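Fucose-binding lectin (Kordia periserrulae, PDB 6HTN) binds fucose, here as methyl alpha-L-fucoside, in pockets between the blades of a beta-propeller, consistent with a role as a carbohydrate-recognising lectin. Local coordinates at residues Arg16-Gln21 and Leu27-Trp32; Asp39-Asn44 and Asp85-Gly90. One frame throughout, in Å; residues are numbered along the deposited sequence. Where two conformers were deposited one is given.

Interaction 1: residues Arg16-Gln21 and Leu27-Trp32. With MFU (methyl alpha-L-fucopyranoside), chain G; MFU (methyl alpha-L-fucopyranoside), chain O.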
ATOM      1  N   ARG A  16       5.548 -23.387  -1.629  1.00 19.98           N
ATOM      2  CA  ARG A  16       4.328 -22.857  -2.260  1.00 17.27           C
ATOM      3  C   ARG A  16       4.344 -21.340  -2.052  1.00 19.09           C
ATOM      4  O   ARG A  16       4.331 -20.910  -0.866  1.00 19.16           O
ATOM      5  CB  ARG A  16       3.041 -23.490  -1.793  1.00 18.70           C
ATOM      6  CG  ARG A  16       2.968 -24.993  -2.038  1.00 18.58           C
ATOM      7  CD  ARG A  16       2.780 -25.272  -3.543  1.00 19.78           C
ATOM      8  NE  ARG A  16       2.632 -26.737  -3.781  1.00 19.56           N
ATOM      9  CZ  ARG A  16       3.615 -27.597  -3.970  1.00 19.60           C
ATOM     10  NH1 ARG A  16       4.865 -27.267  -3.890  1.00 19.45           N
ATOM     11  NH2 ARG A  16       3.307 -28.851  -4.220  1.00 21.19           N
ATOM     12  N   ILE A  17       4.371 -20.573  -3.125  1.00 16.99           N
ATOM     13  CA  ILE A  17       4.516 -19.092  -3.079  1.00 16.84           C
ATOM     14  C   ILE A  17       3.265 -18.492  -3.696  1.00 17.20           C
ATOM     15  O   ILE A  17       2.976 -18.771  -4.892  1.00 18.21           O
ATOM     16  CB  ILE A  17       5.803 -18.644  -3.768  1.00 16.80           C
ATOM     17  CG1 ILE A  17       7.041 -19.416  -3.339  1.00 19.51           C
ATOM     18  CG2 ILE A  17       5.972 -17.140  -3.645  1.00 16.41           C
ATOM     19  CD1 ILE A  17       7.328 -19.355  -1.819  1.00 18.66           C
ATOM     20  N   TYR A  18       2.555 -17.644  -2.981  1.00 16.78           N
ATOM     21  CA  TYR A  18       1.268 -17.066  -3.376  1.00 15.97           C
ATOM     22  C   TYR A  18       1.413 -15.565  -3.604  1.00 16.96           C
ATOM     23  O   TYR A  18       1.993 -14.861  -2.748  1.00 18.38           O
ATOM     24  CB  TYR A  18       0.198 -17.349  -2.312  1.00 16.59           C
ATOM     25  CG  TYR A  18      -0.010 -18.832  -2.081  1.00 17.46           C
ATOM     26  CD1 TYR A  18      -0.850 -19.575  -2.916  1.00 16.34           C
ATOM     27  CD2 TYR A  18       0.720 -19.501  -1.124  1.00 16.84           C
ATOM     28  CE1 TYR A  18      -0.962 -20.953  -2.755  1.00 17.47           C
ATOM     29  CE2 TYR A  18       0.607 -20.857  -0.951  1.00 17.82           C
ATOM     30  CZ  TYR A  18      -0.232 -21.591  -1.770  1.00 19.57           C
ATOM     31  OH  TYR A  18      -0.249 -22.979  -1.661  1.00 19.12           O
ATOM     32  N   SER A  19       0.863 -15.092  -4.702  1.00 15.66           N
ATOM     33  CA  SER A  19       0.922 -13.652  -5.042  1.00 15.81           C
ATOM     34  C   SER A  19      -0.279 -13.240  -5.874  1.00 17.73           C
ATOM     35  O   SER A  19      -0.962 -14.075  -6.448  1.00 17.59           O
ATOM     36  CB  SER A  19       2.207 -13.301  -5.692  1.00 16.11           C
ATOM     37  OG  SER A  19       2.349 -13.973  -6.978  1.00 18.02           O
ATOM     38  N   LEU A  20      -0.571 -11.943  -5.897  1.00 16.79           N
ATOM     39  CA  LEU A  20      -1.718 -11.363  -6.628  1.00 17.85           C
ATOM     40  C   LEU A  20      -1.181 -10.876  -7.954  1.00 16.71           C
ATOM     41  O   LEU A  20      -0.288  -9.990  -7.993  1.00 18.39           O
ATOM     42  CB  LEU A  20      -2.340 -10.224  -5.823  1.00 17.45           C
ATOM     43  CG  LEU A  20      -3.489  -9.527  -6.531  1.00 18.37           C
ATOM     44  CD1 LEU A  20      -4.640 -10.470  -6.784  1.00 18.47           C
ATOM     45  CD2 LEU A  20      -3.918  -8.340  -5.701  1.00 18.42           C
ATOM     46  N   GLN A  21      -1.684 -11.406  -9.064  1.00 17.22           N
ATOM     47  CA  GLN A  21      -1.172 -11.000 -10.399  1.00 17.83           C
ATOM     48  C   GLN A  21      -1.665  -9.598 -10.793  1.00 17.01           C
ATOM     49  O   GLN A  21      -2.838  -9.335 -10.790  1.00 19.70           O
ATOM     50  CB  GLN A  21      -1.582 -12.024 -11.449  1.00 17.88           C
ATOM     51  CG  GLN A  21      -0.993 -13.396 -11.175  1.00 18.40           C
ATOM     52  CD  GLN A  21      -1.597 -14.468 -12.059  1.00 20.22           C
ATOM     53  OE1 GLN A  21      -1.122 -14.638 -13.210  1.00 24.98           O
ATOM     54  NE2 GLN A  21      -2.645 -15.136 -11.613  1.00 18.45           N
ATOM     55  N   LEU A  27      -5.113 -14.580  -7.875  1.00 18.37           N
ATOM     56  CA  LEU A  27      -3.995 -15.188  -7.132  1.00 18.65           C
ATOM     57  C   LEU A  27      -3.278 -16.219  -8.003  1.00 18.34           C
ATOM     58  O   LEU A  27      -3.944 -16.983  -8.760  1.00 19.24           O
ATOM     59  CB  LEU A  27      -4.492 -15.787  -5.808  1.00 18.24           C
ATOM     60  CG  LEU A  27      -5.033 -14.791  -4.794  1.00 20.93           C
ATOM     61  CD1 LEU A  27      -5.722 -15.508  -3.639  1.00 22.16           C
ATOM     62  CD2 LEU A  27      -3.963 -13.861  -4.293  1.00 20.09           C
ATOM     63  N   LEU A  28      -1.980 -16.185  -7.888  1.00 16.82           N
ATOM     64  CA  LEU A  28      -1.020 -17.131  -8.519  1.00 17.66           C
ATOM     65  C   LEU A  28      -0.442 -17.997  -7.418  1.00 19.81           C
ATOM     66  O   LEU A  28      -0.054 -17.468  -6.322  1.00 18.74           O
ATOM     67  CB  LEU A  28       0.091 -16.313  -9.177  1.00 19.57           C
ATOM     68  CG  LEU A  28       1.292 -17.076  -9.701  1.00 19.84           C
ATOM     69  CD1 LEU A  28       0.879 -18.028 -10.812  1.00 22.98           C
ATOM     70  CD2 LEU A  28       2.373 -16.126 -10.200  1.00 19.06           C
ATOM     71  N   GLU A  29      -0.301 -19.290  -7.675  1.00 17.50           N
ATOM     72  CA  GLU A  29       0.437 -20.226  -6.803  1.00 17.17           C
ATOM     73  C   GLU A  29       1.624 -20.765  -7.573  1.00 19.31           C
ATOM     74  O   GLU A  29       1.387 -21.338  -8.688  1.00 19.22           O
ATOM     75  CB  GLU A  29      -0.454 -21.370  -6.363  1.00 17.54           C
ATOM     76  CG  GLU A  29       0.266 -22.408  -5.528  1.00 17.76           C
ATOM     77  CD  GLU A  29      -0.570 -23.624  -5.215  1.00 20.56           C
ATOM     78  OE1 GLU A  29      -1.327 -24.093  -6.114  1.00 20.79           O
ATOM     79  OE2 GLU A  29      -0.503 -24.121  -4.029  1.00 19.74           O
ATOM     80  N   ARG A  30       2.814 -20.549  -7.107  1.00 17.63           N
ATOM     81  CA  ARG A  30       4.045 -21.088  -7.722  1.00 18.35           C
ATOM     82  C   ARG A  30       4.579 -22.198  -6.832  1.00 22.56           C
ATOM     83  O   ARG A  30       4.599 -22.036  -5.593  1.00 17.78           O
ATOM     84  CB  ARG A  30       5.088 -20.032  -7.993  1.00 18.43           C
ATOM     85  CG  ARG A  30       4.626 -19.026  -9.035  1.00 18.49           C
ATOM     86  CD  ARG A  30       4.599 -19.616 -10.473  1.00 19.85           C
ATOM     87  NE  ARG A  30       5.959 -19.680 -10.937  1.00 20.01           N
ATOM     88  CZ  ARG A  30       6.346 -20.358 -12.066  1.00 19.53           C
ATOM     89  NH1 ARG A  30       5.483 -21.075 -12.729  1.00 22.43           N
ATOM     90  NH2 ARG A  30       7.556 -20.204 -12.513  1.00 20.73           N
ATOM     91  N   CYS A  31       4.948 -23.303  -7.442  1.00 18.59           N
ATOM     92  CA  CYS A  31       5.289 -24.540  -6.706  1.00 19.68           C
ATOM     93  C   CYS A  31       6.674 -25.024  -7.012  1.00 21.22           C
ATOM     94  O   CYS A  31       7.088 -25.003  -8.188  1.00 22.82           O
ATOM     95  CB  CYS A  31       4.325 -25.646  -7.079  1.00 23.05           C
ATOM     96  SG  CYS A  31       2.592 -25.268  -6.939  1.00 22.34           S
ATOM     97  N   TRP A  32       7.375 -25.504  -5.984  1.00 20.75           N
ATOM     98  CA  TRP A  32       8.678 -26.179  -6.151  1.00 21.90           C
ATOM     99  C   TRP A  32       8.563 -27.510  -5.432  1.00 24.57           C
ATOM    100  O   TRP A  32       8.263 -27.501  -4.211  1.00 20.58           O
ATOM    101  CB  TRP A  32       9.823 -25.370  -5.598  1.00 21.51           C
ATOM    102  CG  TRP A  32      11.167 -26.030  -5.624  1.00 22.46           C
ATOM    103  CD1 TRP A  32      11.655 -26.977  -4.761  1.00 24.05           C
ATOM    104  CD2 TRP A  32      12.189 -25.782  -6.595  1.00 23.61           C
ATOM    105  NE1 TRP A  32      12.934 -27.311  -5.118  1.00 24.32           N
ATOM    106  CE2 TRP A  32      13.289 -26.594  -6.247  1.00 24.52           C
ATOM    107  CE3 TRP A  32      12.285 -24.952  -7.715  1.00 23.67           C
ATOM    108  CZ2 TRP A  32      14.469 -26.565  -6.989  1.00 24.56           C
ATOM    109  CZ3 TRP A  32      13.457 -24.917  -8.442  1.00 24.75           C
ATOM    110  CH2 TRP A  32      14.530 -25.736  -8.082  1.00 25.31           C
TER
HETATM  111  C1  MFU G 201       0.196 -29.243  -6.216  1.00 20.90           C
HETATM  112  C2  MFU G 201      -0.542 -27.920  -6.435  1.00 21.14           C
HETATM  113  C3  MFU G 201      -1.746 -27.702  -5.580  1.00 19.33           C
HETATM  114  C4  MFU G 201      -1.309 -27.759  -4.125  1.00 18.28           C
HETATM  115  C5  MFU G 201      -0.640 -29.141  -4.024  1.00 19.37           C
HETATM  116  C6  MFU G 201      -0.047 -29.316  -2.591  1.00 20.44           C
HETATM  117  O1  MFU G 201      -0.816 -30.141  -6.510  1.00 24.11           O
HETATM  118  O2  MFU G 201      -1.072 -27.914  -7.812  1.00 22.15           O
HETATM  119  O3  MFU G 201      -2.406 -26.431  -5.780  1.00 21.20           O
HETATM  120  O4  MFU G 201      -0.271 -26.792  -3.840  1.00 19.67           O
HETATM  121  O5  MFU G 201       0.558 -29.238  -4.804  1.00 21.60           O
HETATM  122  CM  MFU G 201      -0.308 -31.500  -6.408  1.00 25.24           C
HETATM  123  C1  MFU O 203      17.348 -23.032  -4.990  1.00 24.24           C
HETATM  124  C2  MFU O 203      16.522 -21.899  -5.597  1.00 21.35           C
HETATM  125  C3  MFU O 203      15.165 -22.387  -5.914  1.00 20.92           C
HETATM  126  C4  MFU O 203      14.406 -22.975  -4.765  1.00 21.36           C
HETATM  127  C5  MFU O 203      15.280 -24.168  -4.267  1.00 19.43           C
HETATM  128  C6  MFU O 203      14.633 -24.779  -3.061  1.00 23.66           C
HETATM  129  O1  MFU O 203      17.462 -23.980  -6.037  1.00 27.75           O
HETATM  130  O2  MFU O 203      17.225 -21.497  -6.792  1.00 23.34           O
HETATM  131  O3  MFU O 203      14.404 -21.296  -6.541  1.00 22.09           O
HETATM  132  O4  MFU O 203      14.307 -22.018  -3.714  1.00 22.74           O
HETATM  133  O5  MFU O 203      16.558 -23.653  -3.961  1.00 20.98           O
HETATM  134  CM  MFU O 203      18.134 -25.210  -5.563  1.00 28.82           C
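The beta hairpin of strands 13-20 and 27-32, the two inner strands of a four-stranded propeller blade, carries on one face the R16 and E29 side chains that grip a methyl fucoside. The strands run antiparallel, 158° between their directions, and I17 with R30 and S19 with L28 are their hydrogen-bonded pairs. L28 N to S19 O, at 2.7 Å, is one of four such backbone bonds. The non-hydrogen-bonded pairs, Y18 with E29 between them and R16 with C31 beyond I17 and R30, turn their side chains to the sugar-binding face. E29 stands out from the strand because CG is anti to the backbone N (chi1 177°) and the chain beyond it is extended, bringing both carboxylate oxygens to the sugar. OE1 accepts from O3 of the chain G fucoside at 2.6 Å and OE2 from its O4 at 2.7 Å. The Y18 hydroxyl fixes the carboxylate from the neighbouring strand: Y18 OH donates to E29 OE2 at 2.6 Å, on the anti side and 27° out of the carboxylate plane, while the two side chains lie alongside each other. R16 bends at its second side-chain torsion, which lays its guanidinium beside the ring oxygen; NH2 donates to O5 of the fucoside at 2.8 Å and NE to O4 at 2.9 Å. Thus O4 is held between the arginine and the glutamate. C31 covers one face of the guanidinium, its CB 3.4 Å above that plane and offset toward the rim, and D33 forms a salt bridge with R16 NH2. W32 offers a ring face to the chain O fucoside, which R117 and E129 of the second subunit also bind. Strand 3-7 flanks 13-20 and strand 37-39 flanks 27-32, while Y18 and R16 pack against I66 of strand 64-71 in the next blade.

Interaction 2: residues Asp39-Asn44 and Asp85-Gly90. With MFU (methyl alpha-L-fucopyranoside), chain G; MFU (methyl alpha-L-fucopyranoside), chain H.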
ATOM      1  N   ASP A  39       3.275 -23.737 -12.114  1.00 21.30           N
ATOM      2  CA  ASP A  39       2.013 -23.137 -11.664  1.00 20.96           C
ATOM      3  C   ASP A  39       1.191 -24.178 -10.929  1.00 22.93           C
ATOM      4  O   ASP A  39       0.824 -25.243 -11.483  1.00 22.54           O
ATOM      5  CB  ASP A  39       1.166 -22.545 -12.785  1.00 24.05           C
ATOM      6  CG  ASP A  39       1.717 -21.301 -13.451  1.00 24.20           C
ATOM      7  OD1 ASP A  39       2.698 -20.703 -12.954  1.00 23.01           O
ATOM      8  OD2 ASP A  39       1.217 -21.049 -14.611  1.00 24.90           O
ATOM      9  N   GLY A  40       0.768 -23.875  -9.703  1.00 20.99           N
ATOM     10  CA  GLY A  40      -0.115 -24.733  -8.940  1.00 21.95           C
ATOM     11  C   GLY A  40      -1.563 -24.600  -9.318  1.00 22.68           C
ATOM     12  O   GLY A  40      -1.965 -23.605  -9.987  1.00 23.39           O
ATOM     13  N   ALA A  41      -2.395 -25.506  -8.858  1.00 21.87           N
ATOM     14  CA  ALA A  41      -3.813 -25.599  -9.181  1.00 21.96           C
ATOM     15  C   ALA A  41      -4.601 -24.350  -8.753  1.00 22.58           C
ATOM     16  O   ALA A  41      -5.646 -24.075  -9.303  1.00 22.24           O
ATOM     17  CB  ALA A  41      -4.394 -26.857  -8.608  1.00 23.88           C
ATOM     18  N   LEU A  42      -4.138 -23.651  -7.697  0.70 23.16           N
ATOM     19  CA  LEU A  42      -4.889 -22.462  -7.230  0.70 20.96           C
ATOM     20  C   LEU A  42      -4.891 -21.371  -8.318  0.70 20.58           C
ATOM     21  O   LEU A  42      -5.818 -20.583  -8.357  0.70 20.59           O
ATOM     22  CB  LEU A  42      -4.272 -21.971  -5.914  0.70 21.58           C
ATOM     23  CG  LEU A  42      -4.814 -20.644  -5.380  0.70 21.80           C
ATOM     24  CD1 LEU A  42      -4.797 -20.658  -3.832  0.70 22.61           C
ATOM     25  CD2 LEU A  42      -3.971 -19.480  -5.920  0.70 22.87           C
ATOM     26  N   THR A  43      -3.848 -21.361  -9.141  1.00 20.67           N
ATOM     27  CA  THR A  43      -3.572 -20.260 -10.100  1.00 20.97           C
ATOM     28  C   THR A  43      -4.799 -19.927 -10.935  1.00 22.94           C
ATOM     29  O   THR A  43      -5.403 -20.841 -11.552  1.00 22.48           O
ATOM     30  CB  THR A  43      -2.409 -20.625 -10.990  1.00 21.11           C
ATOM     31  OG1 THR A  43      -1.265 -20.796 -10.173  1.00 20.39           O
ATOM     32  CG2 THR A  43      -2.113 -19.593 -12.061  1.00 21.73           C
ATOM     33  N   ASN A  44      -5.138 -18.626 -10.992  1.00 19.54           N
ATOM     34  CA  ASN A  44      -6.176 -18.034 -11.872  1.00 21.65           C
ATOM     35  C   ASN A  44      -7.582 -18.417 -11.423  1.00 24.96           C
ATOM     36  O   ASN A  44      -8.515 -18.052 -12.154  1.00 29.00           O
ATOM     37  CB  ASN A  44      -5.886 -18.347 -13.348  1.00 21.45           C
ATOM     38  CG  ASN A  44      -4.727 -17.515 -13.834  1.00 23.50           C
ATOM     39  OD1 ASN A  44      -4.413 -16.443 -13.288  1.00 23.87           O
ATOM     40  ND2 ASN A  44      -4.065 -17.956 -14.904  1.00 25.27           N
ATOM     41  N   ASP A  85      -7.029 -32.596  -2.807  1.00 27.46           N
ATOM     42  CA  ASP A  85      -7.083 -32.617  -4.297  1.00 34.66           C
ATOM     43  C   ASP A  85      -7.846 -31.453  -4.896  1.00 31.93           C
ATOM     44  O   ASP A  85      -7.961 -31.444  -6.123  1.00 29.46           O
ATOM     45  CB  ASP A  85      -7.717 -33.933  -4.761  1.00 38.09           C
ATOM     46  CG  ASP A  85      -9.075 -34.220  -4.128  1.00 40.11           C
ATOM     47  OD1 ASP A  85      -9.618 -33.355  -3.372  1.00 38.37           O
ATOM     48  OD2 ASP A  85      -9.568 -35.364  -4.325  1.00 62.73           O
ATOM     49  N   LYS A  86      -8.277 -30.460  -4.124  1.00 29.56           N
ATOM     50  CA  LYS A  86      -8.983 -29.318  -4.730  1.00 28.37           C
ATOM     51  C   LYS A  86      -8.938 -28.123  -3.772  1.00 28.95           C
ATOM     52  O   LYS A  86      -8.976 -28.313  -2.544  1.00 27.42           O
ATOM     53  CB  LYS A  86     -10.436 -29.617  -5.068  1.00 33.44           C
ATOM     54  CG  LYS A  86     -11.320 -30.004  -3.912  1.00 36.41           C
ATOM     55  CD  LYS A  86     -12.669 -30.657  -4.361  1.00 41.52           C
ATOM     56  N   TRP A  87      -8.965 -26.938  -4.334  1.00 24.07           N
ATOM     57  CA  TRP A  87      -9.095 -25.712  -3.527  1.00 23.29           C
ATOM     58  C   TRP A  87     -10.557 -25.403  -3.296  1.00 25.25           C
ATOM     59  O   TRP A  87     -11.371 -25.451  -4.243  1.00 26.23           O
ATOM     60  CB  TRP A  87      -8.400 -24.560  -4.242  1.00 19.39           C
ATOM     61  CG  TRP A  87      -6.924 -24.701  -4.217  1.00 18.82           C
ATOM     62  CD1 TRP A  87      -6.122 -25.229  -5.159  1.00 19.07           C
ATOM     63  CD2 TRP A  87      -6.043 -24.305  -3.142  1.00 18.43           C
ATOM     64  NE1 TRP A  87      -4.823 -25.219  -4.772  1.00 20.46           N
ATOM     65  CE2 TRP A  87      -4.742 -24.630  -3.520  1.00 19.17           C
ATOM     66  CE3 TRP A  87      -6.253 -23.688  -1.894  1.00 20.64           C
ATOM     67  CZ2 TRP A  87      -3.632 -24.389  -2.726  1.00 18.37           C
ATOM     68  CZ3 TRP A  87      -5.157 -23.426  -1.119  1.00 18.46           C
ATOM     69  CH2 TRP A  87      -3.870 -23.745  -1.505  1.00 18.63           C
ATOM     70  N   TYR A  88     -10.895 -24.995  -2.083  1.00 22.45           N
ATOM     71  CA  TYR A  88     -12.262 -24.562  -1.756  1.00 22.95           C
ATOM     72  C   TYR A  88     -12.223 -23.376  -0.793  1.00 23.87           C
ATOM     73  O   TYR A  88     -11.212 -23.173  -0.072  1.00 24.81           O
ATOM     74  CB  TYR A  88     -13.065 -25.738  -1.202  1.00 24.36           C
ATOM     75  CG  TYR A  88     -12.597 -26.258   0.135  1.00 23.56           C
ATOM     76  CD1 TYR A  88     -13.094 -25.731   1.310  1.00 22.56           C
ATOM     77  CD2 TYR A  88     -11.676 -27.280   0.233  1.00 23.00           C
ATOM     78  CE1 TYR A  88     -12.660 -26.176   2.541  1.00 24.20           C
ATOM     79  CE2 TYR A  88     -11.252 -27.764   1.455  1.00 25.06           C
ATOM     80  CZ  TYR A  88     -11.756 -27.218   2.623  1.00 24.22           C
ATOM     81  OH  TYR A  88     -11.323 -27.672   3.839  1.00 25.52           O
ATOM     82  N   SER A  89     -13.311 -22.610  -0.796  1.00 23.68           N
ATOM     83  CA  SER A  89     -13.451 -21.450   0.104  1.00 25.63           C
ATOM     84  C   SER A  89     -13.772 -21.949   1.512  1.00 25.93           C
ATOM     85  O   SER A  89     -14.711 -22.724   1.678  1.00 25.59           O
ATOM     86  CB  SER A  89     -14.485 -20.495  -0.401  1.00 27.13           C
ATOM     87  OG  SER A  89     -14.694 -19.443   0.531  1.00 26.96           O
ATOM     88  N   GLY A  90     -12.976 -21.561   2.506  1.00 22.38           N
ATOM     89  CA  GLY A  90     -13.177 -21.984   3.892  1.00 20.51           C
ATOM     90  C   GLY A  90     -14.212 -21.217   4.669  1.00 21.55           C
ATOM     91  O   GLY A  90     -14.736 -20.204   4.215  1.00 21.69           O
TER
HETATM   92  C1  MFU G 201       0.196 -29.243  -6.216  1.00 20.90           C
HETATM   93  C2  MFU G 201      -0.542 -27.920  -6.435  1.00 21.14           C
HETATM   94  C3  MFU G 201      -1.746 -27.702  -5.580  1.00 19.33           C
HETATM   95  C4  MFU G 201      -1.309 -27.759  -4.125  1.00 18.28           C
HETATM   96  C5  MFU G 201      -0.640 -29.141  -4.024  1.00 19.37           C
HETATM   97  C6  MFU G 201      -0.047 -29.316  -2.591  1.00 20.44           C
HETATM   98  O1  MFU G 201      -0.816 -30.141  -6.510  1.00 24.11           O
HETATM   99  O2  MFU G 201      -1.072 -27.914  -7.812  1.00 22.15           O
HETATM  100  O3  MFU G 201      -2.406 -26.431  -5.780  1.00 21.20           O
HETATM  101  O4  MFU G 201      -0.271 -26.792  -3.840  1.00 19.67           O
HETATM  102  O5  MFU G 201       0.558 -29.238  -4.804  1.00 21.60           O
HETATM  103  CM  MFU G 201      -0.308 -31.500  -6.408  1.00 25.24           C
HETATM  104  C1  MFU H 202     -11.922 -26.046   7.140  1.00 21.88           C
HETATM  105  C2  MFU H 202     -12.152 -24.548   6.949  1.00 19.05           C
HETATM  106  C3  MFU H 202     -11.894 -23.855   8.284  1.00 21.24           C
HETATM  107  C4  MFU H 202     -10.488 -24.128   8.717  1.00 19.71           C
HETATM  108  C5  MFU H 202     -10.329 -25.664   8.885  1.00 20.36           C
HETATM  109  C6  MFU H 202      -8.925 -26.020   9.310  1.00 18.88           C
HETATM  110  O1  MFU H 202     -12.967 -26.480   8.027  1.00 25.44           O
HETATM  111  O2  MFU H 202     -13.505 -24.376   6.518  1.00 22.62           O
HETATM  112  O3  MFU H 202     -12.182 -22.461   8.138  1.00 22.00           O
HETATM  113  O4  MFU H 202      -9.513 -23.718   7.766  1.00 20.81           O
HETATM  114  O5  MFU H 202     -10.590 -26.279   7.560  1.00 21.28           O
HETATM  115  CM  MFU H 202     -12.738 -27.877   8.291  1.00 30.02           C
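The indole of W87 has L42 over one face and the chain G fucoside at its edge. L42 CB sits above the five-membered ring, 3.6 Å from its centroid and 18° off the normal, a CH-pi contact. In the conformer described here CD1 extends over the six-membered ring, a detail that is less certain because L42 also has a second conformer. At the edge, near the ring plane, O3 of the fucoside accepts from W87 NE1 at 2.9 Å, with an N-H...O angle of 162°. The indole therefore uses its face for apolar contact and its N-H for the sugar. The A41 carbonyl carbon approaches the ring obliquely, and A41 CB makes an apolar contact 4.2 Å from W87 CD1. The A41 backbone N donates to O2 of the same sugar at 2.9 Å and, weakly, to O3, so the two segments meet at O3 from different blades. L42 N, though 3.4 Å from W87 NE1, makes no bond with it, both being donors; it is hydrogen-bonded to E29 OE1. The type I turn from G40 to T43 presents the A41 amide: G40 O accepts from T43 N at 3.0 Å and from T43 OG1, both reaching it from the same face of its plane. In segment 85-90, Y88 and G90 belong to the next pocket, with the Y88 ring edge toward O2 of the chain H fucoside. The contact joins the loop after strand 37-39 to strand 87-89, the last strand of the following blade, and W87 also packs on I66 and V68 of strand 64-71 and L80 of strand 77-82.

Interactions 1 and 2 form complementary sides of one interblade pocket, their centres 10 Å apart and both touching the chain G fucoside. The hairpin 16-21/27-32 holds O3, O4 and O5, whereas the turn 39-44 and W87 hold O2 and O3; O3 is therefore shared by E29 OE1, W87 NE1 and, weakly, A41 N. E29 belongs to both sites through its carboxylate and its backbone. Its backbone O lies 2.8 Å from G40 N, a probable hydrogen bond, and its OE2 packs 3.4 Å from W87 CZ2. Away from the sugar, Q21 NE2 and N44 OD1, 2.8 Å apart, probably tie the two together again. The chain O sugar lies in a pocket shared with the second subunit, the chain H sugar in the next pocket of this chain.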